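Local coordinates for protein Abbfa_003403 (Acinetobacter baumannii, PDB 4ZXH) that probably assembles a peptide product as a four-domain nonribosomal peptide synthetase, joining condensation, adenylation, carrier and thioesterase domains in one chain, at residues 210-215 / 219-224. Numbering follows the deposited sequence.
Sequences PHVHSI and YPRPAV
Arg-221 reaches Val-212 and His-213 across a loop of the condensation domain, the connection between helix 197-205 and strand 229-235, and offers a worked example of two irregular segments that meet through one long side chain and share a carboxylate partner. The CA atoms of Val-212 and Arg-221 stay 11.4 Å apart. With CG anti to N (chi1 -168°) and a bend at chi3, Arg-221 lays its guanidinium alongside Val-212; the two side chains run past one another in opposite senses, and NH1 of Arg-221 lies 3.5 Å from CG2 of Val-212. The imidazole of His-213 stands steeply to the guanidinium, the planes 71° apart; its NE2 lies near the guanidinium plane at the edge, 3.7 Å from NH1 of Arg-221, with CE1 beside it in plane. No hydrogen bond joins the two side chains; instead OD2 of Asp-402 takes a salt bridge from NH2 of Arg-221 and a hydrogen bond from NE2 of His-213. NE of Arg-221 also hydrogen-bonds the hydroxyl of Tyr-935, linking the condensation domain to the C-terminal part of the adenylation region. Together with the NE2 bond, another probably fixes the ring's rotation: N of Ile-215 donates to ND1 of His-213 at 3.0 Å, 2° out of the ring plane.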
loop_
_atom_site.group_PDB
_atom_site.type_symbol
_atom_site.label_atom_id
_atom_site.label_comp_id
_atom_site.label_asym_id
_atom_site.label_seq_id
_atom_site.Cartn_x
_atom_site.Cartn_y
_atom_site.Cartn_z
ATOM N N PRO A 210 -1.454 15.349 -6.230
ATOM C CA PRO A 210 -1.768 14.203 -5.377
ATOM C C PRO A 210 -0.625 13.175 -5.376
ATOM O O PRO A 210 0.158 13.048 -6.316
ATOM C CB PRO A 210 -3.027 13.626 -6.018
ATOM C CG PRO A 210 -2.854 13.930 -7.440
ATOM C CD PRO A 210 -2.165 15.283 -7.514
ATOM N N HIS A 211 -0.542 12.451 -4.280
ATOM C CA HIS A 211 0.411 11.383 -4.108
ATOM C C HIS A 211 0.188 10.288 -5.140
ATOM O O HIS A 211 1.149 9.751 -5.696
ATOM C CB HIS A 211 0.280 10.842 -2.687
ATOM C CG HIS A 211 1.155 9.673 -2.390
ATOM N ND1 HIS A 211 2.459 9.813 -1.962
ATOM C CD2 HIS A 211 0.907 8.340 -2.434
ATOM C CE1 HIS A 211 2.976 8.613 -1.754
ATOM N NE2 HIS A 211 2.057 7.703 -2.037
ATOM N N VAL A 212 -1.077 9.970 -5.404
ATOM C CA VAL A 212 -1.437 8.924 -6.364
ATOM C C VAL A 212 -2.777 9.275 -7.022
ATOM O O VAL A 212 -3.612 9.974 -6.432
ATOM C CB VAL A 212 -1.503 7.526 -5.682
ATOM C CG1 VAL A 212 -2.507 7.506 -4.542
ATOM C CG2 VAL A 212 -1.853 6.459 -6.668
ATOM N N HIS A 213 -2.971 8.819 -8.257
ATOM C CA HIS A 213 -4.216 9.055 -8.979
ATOM C C HIS A 213 -5.341 8.268 -8.342
ATOM O O HIS A 213 -5.103 7.400 -7.516
ATOM C CB HIS A 213 -4.084 8.646 -10.434
ATOM C CG HIS A 213 -3.885 7.175 -10.614
ATOM N ND1 HIS A 213 -4.920 6.266 -10.525
ATOM C CD2 HIS A 213 -2.766 6.450 -10.845
ATOM C CE1 HIS A 213 -4.447 5.047 -10.712
ATOM N NE2 HIS A 213 -3.143 5.131 -10.904
ATOM N N SER A 214 -6.568 8.533 -8.763
ATOM C CA SER A 214 -7.711 7.884 -8.140
ATOM C C SER A 214 -8.542 7.174 -9.184
ATOM O O SER A 214 -9.770 7.195 -9.136
ATOM C CB SER A 214 -8.564 8.897 -7.381
ATOM O OG SER A 214 -7.754 9.750 -6.584
ATOM N N ILE A 215 -7.864 6.560 -10.143
ATOM C CA ILE A 215 -8.546 5.704 -11.092
ATOM C C ILE A 215 -8.876 4.374 -10.429
ATOM O O ILE A 215 -8.005 3.740 -9.835
ATOM C CB ILE A 215 -7.695 5.470 -12.338
ATOM C CG1 ILE A 215 -7.492 6.793 -13.074
ATOM C CG2 ILE A 215 -8.366 4.464 -13.268
ATOM C CD1 ILE A 215 -6.472 6.721 -14.179
ATOM N N TYR A 219 -7.717 -4.633 -9.283
ATOM C CA TYR A 219 -7.054 -5.441 -8.271
ATOM C C TYR A 219 -6.427 -4.520 -7.243
ATOM O O TYR A 219 -6.147 -3.364 -7.545
ATOM C CB TYR A 219 -5.996 -6.345 -8.914
ATOM C CG TYR A 219 -6.493 -7.034 -10.162
ATOM C CD1 TYR A 219 -7.521 -7.972 -10.093
ATOM C CD2 TYR A 219 -5.947 -6.747 -11.413
ATOM C CE1 TYR A 219 -7.998 -8.603 -11.237
ATOM C CE2 TYR A 219 -6.426 -7.378 -12.561
ATOM C CZ TYR A 219 -7.455 -8.304 -12.460
ATOM O OH TYR A 219 -7.950 -8.940 -13.582
ATOM N N PRO A 220 -6.215 -5.016 -6.018
ATOM C CA PRO A 220 -5.519 -4.212 -5.006
ATOM C C PRO A 220 -4.040 -3.979 -5.347
ATOM O O PRO A 220 -3.324 -4.900 -5.763
ATOM C CB PRO A 220 -5.663 -5.055 -3.733
ATOM C CG PRO A 220 -5.880 -6.448 -4.221
ATOM C CD PRO A 220 -6.679 -6.304 -5.476
ATOM N N ARG A 221 -3.589 -2.745 -5.172
ATOM C CA ARG A 221 -2.216 -2.392 -5.492
ATOM C C ARG A 221 -1.216 -3.122 -4.576
ATOM O O ARG A 221 -1.327 -3.070 -3.345
ATOM C CB ARG A 221 -2.033 -0.874 -5.392
ATOM C CG ARG A 221 -0.739 -0.391 -5.976
ATOM C CD ARG A 221 -0.481 1.064 -5.635
ATOM N NE ARG A 221 -1.498 1.928 -6.210
ATOM C CZ ARG A 221 -1.445 2.410 -7.446
ATOM N NH1 ARG A 221 -2.423 3.186 -7.883
ATOM N NH2 ARG A 221 -0.423 2.107 -8.241
ATOM N N PRO A 222 -0.237 -3.815 -5.174
ATOM C CA PRO A 222 0.809 -4.515 -4.410
ATOM C C PRO A 222 1.682 -3.557 -3.619
ATOM O O PRO A 222 1.886 -2.417 -4.043
ATOM C CB PRO A 222 1.636 -5.222 -5.489
ATOM C CG PRO A 222 0.719 -5.306 -6.666
ATOM C CD PRO A 222 -0.132 -4.068 -6.618
ATOM N N ALA A 223 2.206 -4.020 -2.487
ATOM C CA ALA A 223 3.009 -3.157 -1.633
ATOM C C ALA A 223 4.280 -2.697 -2.348
ATOM O O ALA A 223 4.700 -1.546 -2.201
ATOM C CB ALA A 223 3.342 -3.866 -0.334
ATOM N N VAL A 224 4.890 -3.585 -3.127
ATOM C CA VAL A 224 6.075 -3.202 -3.899
ATOM C C VAL A 224 5.899 -3.492 -5.402
ATOM O O VAL A 224 5.607 -4.608 -5.812
ATOM C CB VAL A 224 7.355 -3.905 -3.361
ATOM C CG1 VAL A 224 8.549 -3.483 -4.142
ATOM C CG2 VAL A 224 7.575 -3.550 -1.914
#